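Local coordinates for protein PAN2-PAN3 deadenylation complex catalytic subunit pan2 (Neurospora crassa, PDB 4CZX) that probably shortens the poly(A) tails of mRNA as the catalytic subunit of the PAN deadenylase, of which this chain is the N-terminal WD40 propeller domain, at residues L128-V138 with K148-L159; R254-V262 with I268-P276. All coordinates share one frame; numbering follows the deposited sequence.

Interaction 1. Residues L128-V138 with K148-L159; sequences LVAGWQNKMLV and KELPTQDQYSFL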
loop_
_atom_site.group_PDB
_atom_site.type_symbol
_atom_site.label_atom_id
_atom_site.label_comp_id
_atom_site.label_asym_id
_atom_site.label_seq_id
_atom_site.Cartn_x
_atom_site.Cartn_y
_atom_site.Cartn_z
ATOM N N LEU A 128 22.317 -32.132 0.196
ATOM C CA LEU A 128 23.334 -31.557 -0.674
ATOM C C LEU A 128 22.634 -30.648 -1.670
ATOM O O LEU A 128 21.619 -31.039 -2.240
ATOM C CB LEU A 128 24.104 -32.661 -1.398
ATOM C CG LEU A 128 25.094 -32.223 -2.483
ATOM C CD1 LEU A 128 26.316 -31.532 -1.883
ATOM C CD2 LEU A 128 25.518 -33.435 -3.331
ATOM N N VAL A 129 23.145 -29.437 -1.883
ATOM C CA VAL A 129 22.518 -28.567 -2.868
ATOM C C VAL A 129 23.588 -28.108 -3.850
ATOM O O VAL A 129 24.745 -27.895 -3.480
ATOM C CB VAL A 129 21.783 -27.342 -2.231
ATOM C CG1 VAL A 129 20.817 -27.796 -1.109
ATOM C CG2 VAL A 129 22.759 -26.291 -1.732
ATOM N N ALA A 130 23.195 -28.001 -5.110
ATOM C CA ALA A 130 24.122 -27.674 -6.192
ATOM C C ALA A 130 23.359 -27.040 -7.341
ATOM O O ALA A 130 22.130 -26.944 -7.309
ATOM C CB ALA A 130 24.863 -28.928 -6.668
ATOM N N GLY A 131 24.082 -26.600 -8.364
ATOM C CA GLY A 131 23.417 -26.063 -9.527
ATOM C C GLY A 131 24.390 -25.687 -10.619
ATOM O O GLY A 131 25.457 -26.289 -10.764
ATOM N N TRP A 132 24.030 -24.666 -11.384
ATOM C CA TRP A 132 24.879 -24.244 -12.488
ATOM C C TRP A 132 25.882 -23.226 -11.948
ATOM O O TRP A 132 25.805 -22.035 -12.225
ATOM C CB TRP A 132 24.035 -23.682 -13.637
ATOM C CG TRP A 132 23.186 -24.736 -14.328
ATOM C CD1 TRP A 132 22.880 -25.988 -13.862
ATOM C CD2 TRP A 132 22.557 -24.627 -15.610
ATOM N NE1 TRP A 132 22.086 -26.655 -14.769
ATOM C CE2 TRP A 132 21.872 -25.839 -15.847
ATOM C CE3 TRP A 132 22.492 -23.611 -16.577
ATOM C CZ2 TRP A 132 21.142 -26.068 -17.015
ATOM C CZ3 TRP A 132 21.763 -23.837 -17.726
ATOM C CH2 TRP A 132 21.099 -25.056 -17.939
ATOM N N GLN A 133 26.816 -23.737 -11.157
ATOM C CA GLN A 133 27.803 -22.949 -10.435
ATOM C C GLN A 133 28.854 -23.934 -9.956
ATOM O O GLN A 133 28.616 -25.145 -9.968
ATOM C CB GLN A 133 27.170 -22.205 -9.254
ATOM C CG GLN A 133 26.468 -23.134 -8.271
ATOM C CD GLN A 133 25.961 -22.405 -7.035
ATOM O OE1 GLN A 133 25.260 -21.399 -7.143
ATOM N NE2 GLN A 133 26.326 -22.902 -5.854
ATOM N N ASN A 134 30.003 -23.445 -9.509
ATOM C CA ASN A 134 31.089 -24.368 -9.202
ATOM C C ASN A 134 31.300 -24.589 -7.707
ATOM O O ASN A 134 32.356 -25.045 -7.273
ATOM C CB ASN A 134 32.369 -23.886 -9.880
ATOM C CG ASN A 134 32.263 -23.932 -11.395
ATOM O OD1 ASN A 134 32.253 -22.898 -12.059
ATOM N ND2 ASN A 134 32.171 -25.142 -11.946
ATOM N N LYS A 135 30.263 -24.286 -6.930
ATOM C CA LYS A 135 30.236 -24.625 -5.517
ATOM C C LYS A 135 29.031 -25.500 -5.213
ATOM O O LYS A 135 27.994 -25.381 -5.866
ATOM C CB LYS A 135 30.176 -23.375 -4.637
ATOM C CG LYS A 135 31.524 -22.792 -4.252
ATOM C CD LYS A 135 31.949 -21.702 -5.208
ATOM C CE LYS A 135 32.916 -20.726 -4.540
ATOM N NZ LYS A 135 32.227 -19.810 -3.581
ATOM N N MET A 136 29.188 -26.392 -4.237
ATOM C CA MET A 136 28.057 -27.116 -3.659
ATOM C C MET A 136 28.006 -26.828 -2.167
ATOM O O MET A 136 29.022 -26.496 -1.560
ATOM C CB MET A 136 28.169 -28.625 -3.896
ATOM C CG MET A 136 28.355 -29.024 -5.354
ATOM S SD MET A 136 28.233 -30.812 -5.576
ATOM C CE MET A 136 29.677 -31.370 -4.667
ATOM N N LEU A 137 26.822 -26.949 -1.572
ATOM C CA LEU A 137 26.684 -26.722 -0.141
ATOM C C LEU A 137 25.998 -27.894 0.529
ATOM O O LEU A 137 25.064 -28.478 -0.019
ATOM C CB LEU A 137 25.897 -25.438 0.147
ATOM C CG LEU A 137 26.493 -24.138 -0.391
ATOM C CD1 LEU A 137 25.809 -23.741 -1.691
ATOM C CD2 LEU A 137 26.381 -23.040 0.655
ATOM N N VAL A 138 26.481 -28.228 1.716
ATOM C CA VAL A 138 25.873 -29.252 2.546
ATOM C C VAL A 138 25.094 -28.554 3.674
ATOM O O VAL A 138 25.634 -27.694 4.371
ATOM C CB VAL A 138 26.932 -30.210 3.123
ATOM C CG1 VAL A 138 26.256 -31.328 3.877
ATOM C CG2 VAL A 138 27.813 -30.780 2.007
ATOM N N LYS A 148 28.940 -27.220 5.347
ATOM C CA LYS A 148 30.083 -27.466 4.488
ATOM C C LYS A 148 29.881 -26.825 3.126
ATOM O O LYS A 148 28.764 -26.775 2.612
ATOM C CB LYS A 148 30.308 -28.973 4.342
ATOM C CG LYS A 148 31.690 -29.377 3.890
ATOM C CD LYS A 148 31.964 -30.809 4.311
ATOM C CE LYS A 148 33.442 -31.153 4.198
ATOM N NZ LYS A 148 33.861 -32.108 5.274
ATOM N N GLU A 149 30.971 -26.328 2.554
ATOM C CA GLU A 149 30.967 -25.826 1.187
ATOM C C GLU A 149 31.967 -26.638 0.377
ATOM O O GLU A 149 33.085 -26.849 0.829
ATOM C CB GLU A 149 31.312 -24.337 1.163
ATOM C CG GLU A 149 31.359 -23.722 -0.219
ATOM C CD GLU A 149 31.417 -22.206 -0.175
ATOM O OE1 GLU A 149 31.105 -21.623 0.889
ATOM O OE2 GLU A 149 31.780 -21.600 -1.204
ATOM N N LEU A 150 31.565 -27.109 -0.803
ATOM C CA LEU A 150 32.434 -27.953 -1.621
ATOM C C LEU A 150 32.620 -27.413 -3.033
ATOM O O LEU A 150 31.678 -26.919 -3.640
ATOM C CB LEU A 150 31.870 -29.371 -1.701
ATOM C CG LEU A 150 31.568 -30.030 -0.357
ATOM C CD1 LEU A 150 30.570 -31.163 -0.525
ATOM C CD2 LEU A 150 32.854 -30.527 0.260
ATOM N N PRO A 151 33.844 -27.524 -3.564
ATOM C CA PRO A 151 34.082 -27.192 -4.965
ATOM C C PRO A 151 33.519 -28.274 -5.865
ATOM O O PRO A 151 33.495 -29.444 -5.474
ATOM C CB PRO A 151 35.605 -27.150 -5.057
ATOM C CG PRO A 151 36.043 -28.146 -4.045
ATOM C CD PRO A 151 35.065 -28.017 -2.904
ATOM N N THR A 152 33.060 -27.898 -7.050
ATOM C CA THR A 152 32.710 -28.899 -8.046
ATOM C C THR A 152 33.123 -28.417 -9.432
ATOM O O THR A 152 32.991 -27.236 -9.762
ATOM C CB THR A 152 31.202 -29.238 -8.023
ATOM O OG1 THR A 152 30.931 -30.251 -8.999
ATOM C CG2 THR A 152 30.361 -28.017 -8.315
ATOM N N GLN A 153 33.652 -29.335 -10.231
ATOM C CA GLN A 153 34.024 -29.009 -11.597
ATOM C C GLN A 153 32.819 -29.145 -12.510
ATOM O O GLN A 153 32.664 -28.398 -13.477
ATOM C CB GLN A 153 35.162 -29.906 -12.068
ATOM C CG GLN A 153 36.480 -29.606 -11.388
ATOM C CD GLN A 153 37.671 -29.917 -12.273
ATOM O OE1 GLN A 153 37.900 -31.070 -12.651
ATOM N NE2 GLN A 153 38.433 -28.884 -12.620
ATOM N N ASP A 154 31.958 -30.103 -12.184
ATOM C CA ASP A 154 30.743 -30.334 -12.952
ATOM C C ASP A 154 29.564 -29.585 -12.339
ATOM O O ASP A 154 29.406 -29.544 -11.119
ATOM C CB ASP A 154 30.440 -31.836 -13.037
ATOM C CG ASP A 154 31.486 -32.599 -13.842
ATOM O OD1 ASP A 154 31.851 -32.141 -14.944
ATOM O OD2 ASP A 154 31.947 -33.661 -13.373
ATOM N N GLN A 155 28.740 -28.991 -13.194
ATOM C CA GLN A 155 27.549 -28.282 -12.749
ATOM C C GLN A 155 26.341 -29.190 -12.925
ATOM O O GLN A 155 26.276 -29.960 -13.883
ATOM C CB GLN A 155 27.390 -26.968 -13.514
ATOM C CG GLN A 155 28.577 -26.036 -13.324
ATOM C CD GLN A 155 28.387 -24.706 -14.011
ATOM O OE1 GLN A 155 27.400 -24.501 -14.718
ATOM N NE2 GLN A 155 29.329 -23.787 -13.804
ATOM N N TYR A 156 25.401 -29.125 -11.982
ATOM C CA TYR A 156 24.347 -30.126 -11.913
ATOM C C TYR A 156 22.940 -29.584 -12.146
ATOM O O TYR A 156 22.596 -28.506 -11.662
ATOM C CB TYR A 156 24.407 -30.831 -10.545
ATOM C CG TYR A 156 25.674 -31.635 -10.355
ATOM C CD1 TYR A 156 25.957 -32.716 -11.179
ATOM C CD2 TYR A 156 26.587 -31.317 -9.361
ATOM C CE1 TYR A 156 27.117 -33.465 -11.019
ATOM C CE2 TYR A 156 27.745 -32.064 -9.183
ATOM C CZ TYR A 156 28.002 -33.141 -10.023
ATOM O OH TYR A 156 29.145 -33.886 -9.875
ATOM N N SER A 157 22.119 -30.369 -12.847
ATOM C CA SER A 157 20.698 -30.056 -13.010
ATOM C C SER A 157 19.766 -30.896 -12.131
ATOM O O SER A 157 18.636 -30.484 -11.872
ATOM C CB SER A 157 20.281 -30.228 -14.473
ATOM O OG SER A 157 21.022 -29.352 -15.310
ATOM N N PHE A 158 20.231 -32.079 -11.727
ATOM C CA PHE A 158 19.475 -33.000 -10.866
ATOM C C PHE A 158 20.402 -33.681 -9.877
ATOM O O PHE A 158 21.560 -33.983 -10.203
ATOM C CB PHE A 158 18.767 -34.115 -11.655
ATOM C CG PHE A 158 17.717 -33.637 -12.604
ATOM C CD1 PHE A 158 18.046 -33.328 -13.911
ATOM C CD2 PHE A 158 16.396 -33.541 -12.209
ATOM C CE1 PHE A 158 17.080 -32.889 -14.799
ATOM C CE2 PHE A 158 15.429 -33.107 -13.098
ATOM C CZ PHE A 158 15.769 -32.791 -14.393
ATOM N N LEU A 159 19.859 -33.955 -8.695
ATOM C CA LEU A 159 20.506 -34.762 -7.662
ATOM C C LEU A 159 19.453 -35.659 -7.037
ATOM O O LEU A 159 18.358 -35.194 -6.736
ATOM C CB LEU A 159 21.139 -33.878 -6.578
ATOM C CG LEU A 159 22.291 -32.945 -6.969
ATOM C CD1 LEU A 159 22.602 -31.982 -5.823
ATOM C CD2 LEU A 159 23.520 -33.774 -7.292
#
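Trp132 and Ser157 meet where one blade of this WD40 beta-propeller hands the chain on to the next. The antiparallel hairpin of strands 135-140 and 145-151 forms the outer half of the first blade; after Pro151 the chain loops back past Gln133 and Asn134 and then enters the first strand of the following blade. CG of Trp132 stands anti to the carbonyl carbon (chi1 -68°), and the indole reaches Ser157 edge first: NE1 gives OG a 2.9 Å hydrogen bond lying within 7° of the ring plane. Arg115 adds a cation-pi contact to the same indole. An alanine here takes away the indole, and would probably leave Ser157 OG without its mate across the contact and the Arg115 guanidinium without its aromatic partner.

Gln155 lies across the turn, its CD carbon 3.4 Å from Gln133 N, while the backbone N of Tyr156 approaches Gly131 O from above the carbonyl plane. The Tyr156 ring takes its neighbours from the first blade at its edge. Ala130 CB touches CD2, and in one of the two modelled conformers Met136, with CG anti to its carbonyl carbon (chi1 -54°) and chi2 extended, carries SD to 3.8 Å from CE2, a Met-aromatic contact. The phenol hydroxyl is held by Asn175.

In the hairpin, Met136 and Leu150 form a hydrogen-bonded pair, and the Leu150 side chain crosses that of Val138 obliquely, CD1 to CG2 3.8 Å. On the other face Lys135 crosses to Glu149, and NZ meets OE2 at 3.0 Å almost along the C-O bond; Ser110 OG also bonds this oxygen. The buried carbonyl oxygen of Tyr156 finds no hydrogen-bond donor in the model, and a CA-H contact comes to it from Gly131, whose CA is 3.3 Å from Tyr156 O.

Interaction 2. Residues R254-V262 with I268-P276; sequences RMLTTAIVV and IHVTDLLNP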
loop_
_atom_site.group_PDB
_atom_site.type_symbol
_atom_site.label_atom_id
_atom_site.label_comp_id
_atom_site.label_asym_id
_atom_site.label_seq_id
_atom_site.Cartn_x
_atom_site.Cartn_y
_atom_site.Cartn_z
ATOM N N ARG A 254 6.587 -49.655 -6.328
ATOM C CA ARG A 254 6.196 -50.989 -5.870
ATOM C C ARG A 254 6.680 -52.079 -6.813
ATOM O O ARG A 254 7.177 -53.108 -6.365
ATOM C CB ARG A 254 4.683 -51.068 -5.680
ATOM C CG ARG A 254 4.240 -50.495 -4.338
ATOM C CD ARG A 254 2.736 -50.539 -4.143
ATOM N NE ARG A 254 2.351 -49.912 -2.880
ATOM C CZ ARG A 254 1.101 -49.613 -2.540
ATOM N NH1 ARG A 254 0.102 -49.879 -3.375
ATOM N NH2 ARG A 254 0.847 -49.045 -1.367
ATOM N N MET A 255 6.542 -51.856 -8.115
ATOM C CA MET A 255 7.133 -52.753 -9.102
ATOM C C MET A 255 8.582 -52.331 -9.323
ATOM O O MET A 255 8.859 -51.422 -10.121
ATOM C CB MET A 255 6.348 -52.714 -10.408
ATOM C CG MET A 255 4.901 -53.134 -10.280
ATOM S SD MET A 255 4.003 -52.790 -11.798
ATOM C CE MET A 255 2.887 -54.179 -11.861
ATOM N N LEU A 256 9.502 -52.991 -8.624
ATOM C CA LEU A 256 10.856 -52.461 -8.437
ATOM C C LEU A 256 11.754 -52.406 -9.676
ATOM O O LEU A 256 12.720 -51.644 -9.699
ATOM C CB LEU A 256 11.577 -53.264 -7.357
ATOM C CG LEU A 256 11.018 -53.042 -5.952
ATOM C CD1 LEU A 256 11.813 -53.835 -4.924
ATOM C CD2 LEU A 256 11.018 -51.567 -5.620
ATOM N N THR A 257 11.460 -53.206 -10.691
ATOM C CA THR A 257 12.264 -53.190 -11.910
ATOM C C THR A 257 11.530 -52.508 -13.059
ATOM O O THR A 257 11.870 -52.692 -14.227
ATOM C CB THR A 257 12.639 -54.603 -12.338
ATOM O OG1 THR A 257 11.445 -55.321 -12.669
ATOM C CG2 THR A 257 13.372 -55.308 -11.214
ATOM N N THR A 258 10.515 -51.734 -12.715
ATOM C CA THR A 258 9.640 -51.131 -13.709
ATOM C C THR A 258 9.804 -49.610 -13.735
ATOM O O THR A 258 9.947 -48.975 -12.687
ATOM C CB THR A 258 8.169 -51.517 -13.432
ATOM O OG1 THR A 258 8.009 -52.929 -13.623
ATOM C CG2 THR A 258 7.227 -50.797 -14.361
ATOM N N ALA A 259 9.815 -49.045 -14.943
ATOM C CA ALA A 259 9.866 -47.605 -15.136
ATOM C C ALA A 259 8.564 -47.099 -15.748
ATOM O O ALA A 259 7.893 -47.812 -16.502
ATOM C CB ALA A 259 11.046 -47.220 -16.023
ATOM N N ILE A 260 8.219 -45.863 -15.412
ATOM C CA ILE A 260 7.050 -45.201 -15.959
ATOM C C ILE A 260 7.535 -44.078 -16.862
ATOM O O ILE A 260 8.134 -43.133 -16.385
ATOM C CB ILE A 260 6.157 -44.630 -14.852
ATOM C CG1 ILE A 260 5.765 -45.745 -13.874
ATOM C CG2 ILE A 260 4.927 -43.989 -15.452
ATOM C CD1 ILE A 260 5.177 -45.215 -12.560
ATOM N N VAL A 261 7.283 -44.204 -18.163
ATOM C CA VAL A 261 7.870 -43.308 -19.158
ATOM C C VAL A 261 6.817 -42.468 -19.865
ATOM O O VAL A 261 5.788 -42.992 -20.301
ATOM C CB VAL A 261 8.653 -44.106 -20.215
ATOM C CG1 VAL A 261 9.429 -43.155 -21.123
ATOM C CG2 VAL A 261 9.577 -45.095 -19.529
ATOM N N VAL A 262 7.088 -41.172 -20.002
ATOM C CA VAL A 262 6.087 -40.230 -20.466
ATOM C C VAL A 262 6.631 -39.370 -21.605
ATOM O O VAL A 262 7.753 -38.872 -21.523
ATOM C CB VAL A 262 5.618 -39.296 -19.316
ATOM C CG1 VAL A 262 4.426 -38.466 -19.756
ATOM C CG2 VAL A 262 5.275 -40.112 -18.065
ATOM N N ILE A 268 1.960 -42.550 -22.026
ATOM C CA ILE A 268 2.714 -43.169 -20.945
ATOM C C ILE A 268 2.911 -44.669 -21.177
ATOM O O ILE A 268 1.968 -45.376 -21.541
ATOM C CB ILE A 268 2.008 -42.963 -19.591
ATOM C CG1 ILE A 268 1.921 -41.472 -19.254
ATOM C CG2 ILE A 268 2.726 -43.711 -18.482
ATOM C CD1 ILE A 268 1.183 -41.195 -17.971
ATOM N N HIS A 269 4.142 -45.140 -20.993
ATOM C CA HIS A 269 4.424 -46.573 -20.987
ATOM C C HIS A 269 4.867 -46.997 -19.598
ATOM O O HIS A 269 5.722 -46.349 -18.995
ATOM C CB HIS A 269 5.513 -46.946 -21.992
ATOM C CG HIS A 269 5.121 -46.746 -23.423
ATOM N ND1 HIS A 269 5.847 -47.277 -24.468
ATOM C CD2 HIS A 269 4.090 -46.073 -23.985
ATOM C CE1 HIS A 269 5.276 -46.944 -25.612
ATOM N NE2 HIS A 269 4.210 -46.209 -25.347
ATOM N N VAL A 270 4.282 -48.081 -19.097
ATOM C CA VAL A 270 4.739 -48.683 -17.853
ATOM C C VAL A 270 5.514 -49.917 -18.273
ATOM O O VAL A 270 4.930 -50.881 -18.771
ATOM C CB VAL A 270 3.581 -49.035 -16.907
ATOM C CG1 VAL A 270 4.115 -49.635 -15.618
ATOM C CG2 VAL A 270 2.760 -47.792 -16.597
ATOM N N THR A 271 6.833 -49.869 -18.117
ATOM C CA THR A 271 7.701 -50.848 -18.765
ATOM C C THR A 271 8.695 -51.495 -17.823
ATOM O O THR A 271 9.425 -50.807 -17.106
ATOM C CB THR A 271 8.503 -50.205 -19.911
ATOM O OG1 THR A 271 7.609 -49.527 -20.801
ATOM C CG2 THR A 271 9.288 -51.263 -20.680
ATOM N N ASP A 272 8.737 -52.822 -17.834
ATOM C CA ASP A 272 9.744 -53.521 -17.058
ATOM C C ASP A 272 11.106 -53.325 -17.698
ATOM O O ASP A 272 11.293 -53.621 -18.875
ATOM C CB ASP A 272 9.437 -55.010 -16.940
ATOM C CG ASP A 272 10.510 -55.745 -16.174
ATOM O OD1 ASP A 272 11.538 -56.084 -16.792
ATOM O OD2 ASP A 272 10.339 -55.968 -14.957
ATOM N N LEU A 273 12.054 -52.833 -16.906
ATOM C CA LEU A 273 13.396 -52.541 -17.393
ATOM C C LEU A 273 14.110 -53.783 -17.911
ATOM O O LEU A 273 14.870 -53.709 -18.874
ATOM C CB LEU A 273 14.236 -51.908 -16.287
ATOM C CG LEU A 273 13.776 -50.510 -15.851
ATOM C CD1 LEU A 273 14.780 -49.882 -14.894
ATOM C CD2 LEU A 273 13.579 -49.631 -17.071
ATOM N N LEU A 274 13.864 -54.917 -17.265
ATOM C CA LEU A 274 14.593 -56.149 -17.572
ATOM C C LEU A 274 14.100 -56.809 -18.861
ATOM O O LEU A 274 14.849 -57.539 -19.513
ATOM C CB LEU A 274 14.487 -57.124 -16.401
ATOM C CG LEU A 274 15.011 -56.537 -15.087
ATOM C CD1 LEU A 274 14.774 -57.478 -13.920
ATOM C CD2 LEU A 274 16.485 -56.188 -15.210
ATOM N N ASN A 275 12.842 -56.563 -19.220
ATOM C CA ASN A 275 12.338 -56.958 -20.535
ATOM C C ASN A 275 11.215 -56.062 -21.027
ATOM O O ASN A 275 10.065 -56.203 -20.602
ATOM C CB ASN A 275 11.851 -58.406 -20.542
ATOM C CG ASN A 275 11.054 -58.729 -21.795
ATOM O OD1 ASN A 275 11.552 -58.583 -22.915
ATOM N ND2 ASN A 275 9.804 -59.143 -21.613
ATOM N N PRO A 276 11.551 -55.149 -21.952
ATOM C CA PRO A 276 10.678 -54.085 -22.460
ATOM C C PRO A 276 9.528 -54.590 -23.320
ATOM O O PRO A 276 8.635 -53.805 -23.638
ATOM C CB PRO A 276 11.625 -53.222 -23.307
ATOM C CG PRO A 276 13.002 -53.609 -22.886
ATOM C CD PRO A 276 12.906 -55.056 -22.518
#
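Thr257 OG1 donates a 2.6 Å hydrogen bond to Asp272 OD2, meeting it from above the carboxylate plane. The threonine holds its hydroxyl between its own backbone N and carbonyl carbon (chi1 64°), which leaves CG2 to lie against Leu274 CD1. The second oxygen turns back on its own chain: Asn275 N reaches Asp272 OD1 at 2.8 Å on the anti lone pair, an Asx motif. Beside it, Leu273 N bonds Thr257 O at 2.7 Å, nearly end-on to the carbonyl.

Below this polar end runs an antiparallel hairpin, strands 258-262 and 267-272, at the middle of a propeller blade. Ala259 with Thr271 and Val261 with His269 are its hydrogen-bonded pairs. On one face Ile268 lies side by side with Ile260, CG2 to CG2 at 3.8 Å, and its CG1 rests against Val262; Phe293 of the next blade packs on Ile260 and Val262. On the opposite face Ala259 CB meets Leu273 CD2 at 3.7 Å.

With both carboxylate oxygens engaged, Asp272 is probably fixed in rotation, tying the turn before one strand to the bend after the other, while the rest of the hairpin relies on backbone bonds and branched aliphatic packing.

Followed from the N terminus, the chain reaches interaction 1 first: residues 128-138 finish one strand, turn and begin the next; the chain then turns again, and 148-151 runs back antiparallel to 135-138 before the chain steps into the next sheet of the propeller. Interaction 1 thus both closes a hairpin and joins two successive blades. Further on, interaction 2 closes a hairpin between residues 254-262 and 268-276, within a single sheet. The two loops stand in series, neither nesting nor crossing. The centres of interaction 1 and interaction 2 are about 30 Å apart. Between the nearest atoms of interaction 1 and interaction 2 there are about 12 Å, so they do not touch; each ties together a different sector of the same propeller ring.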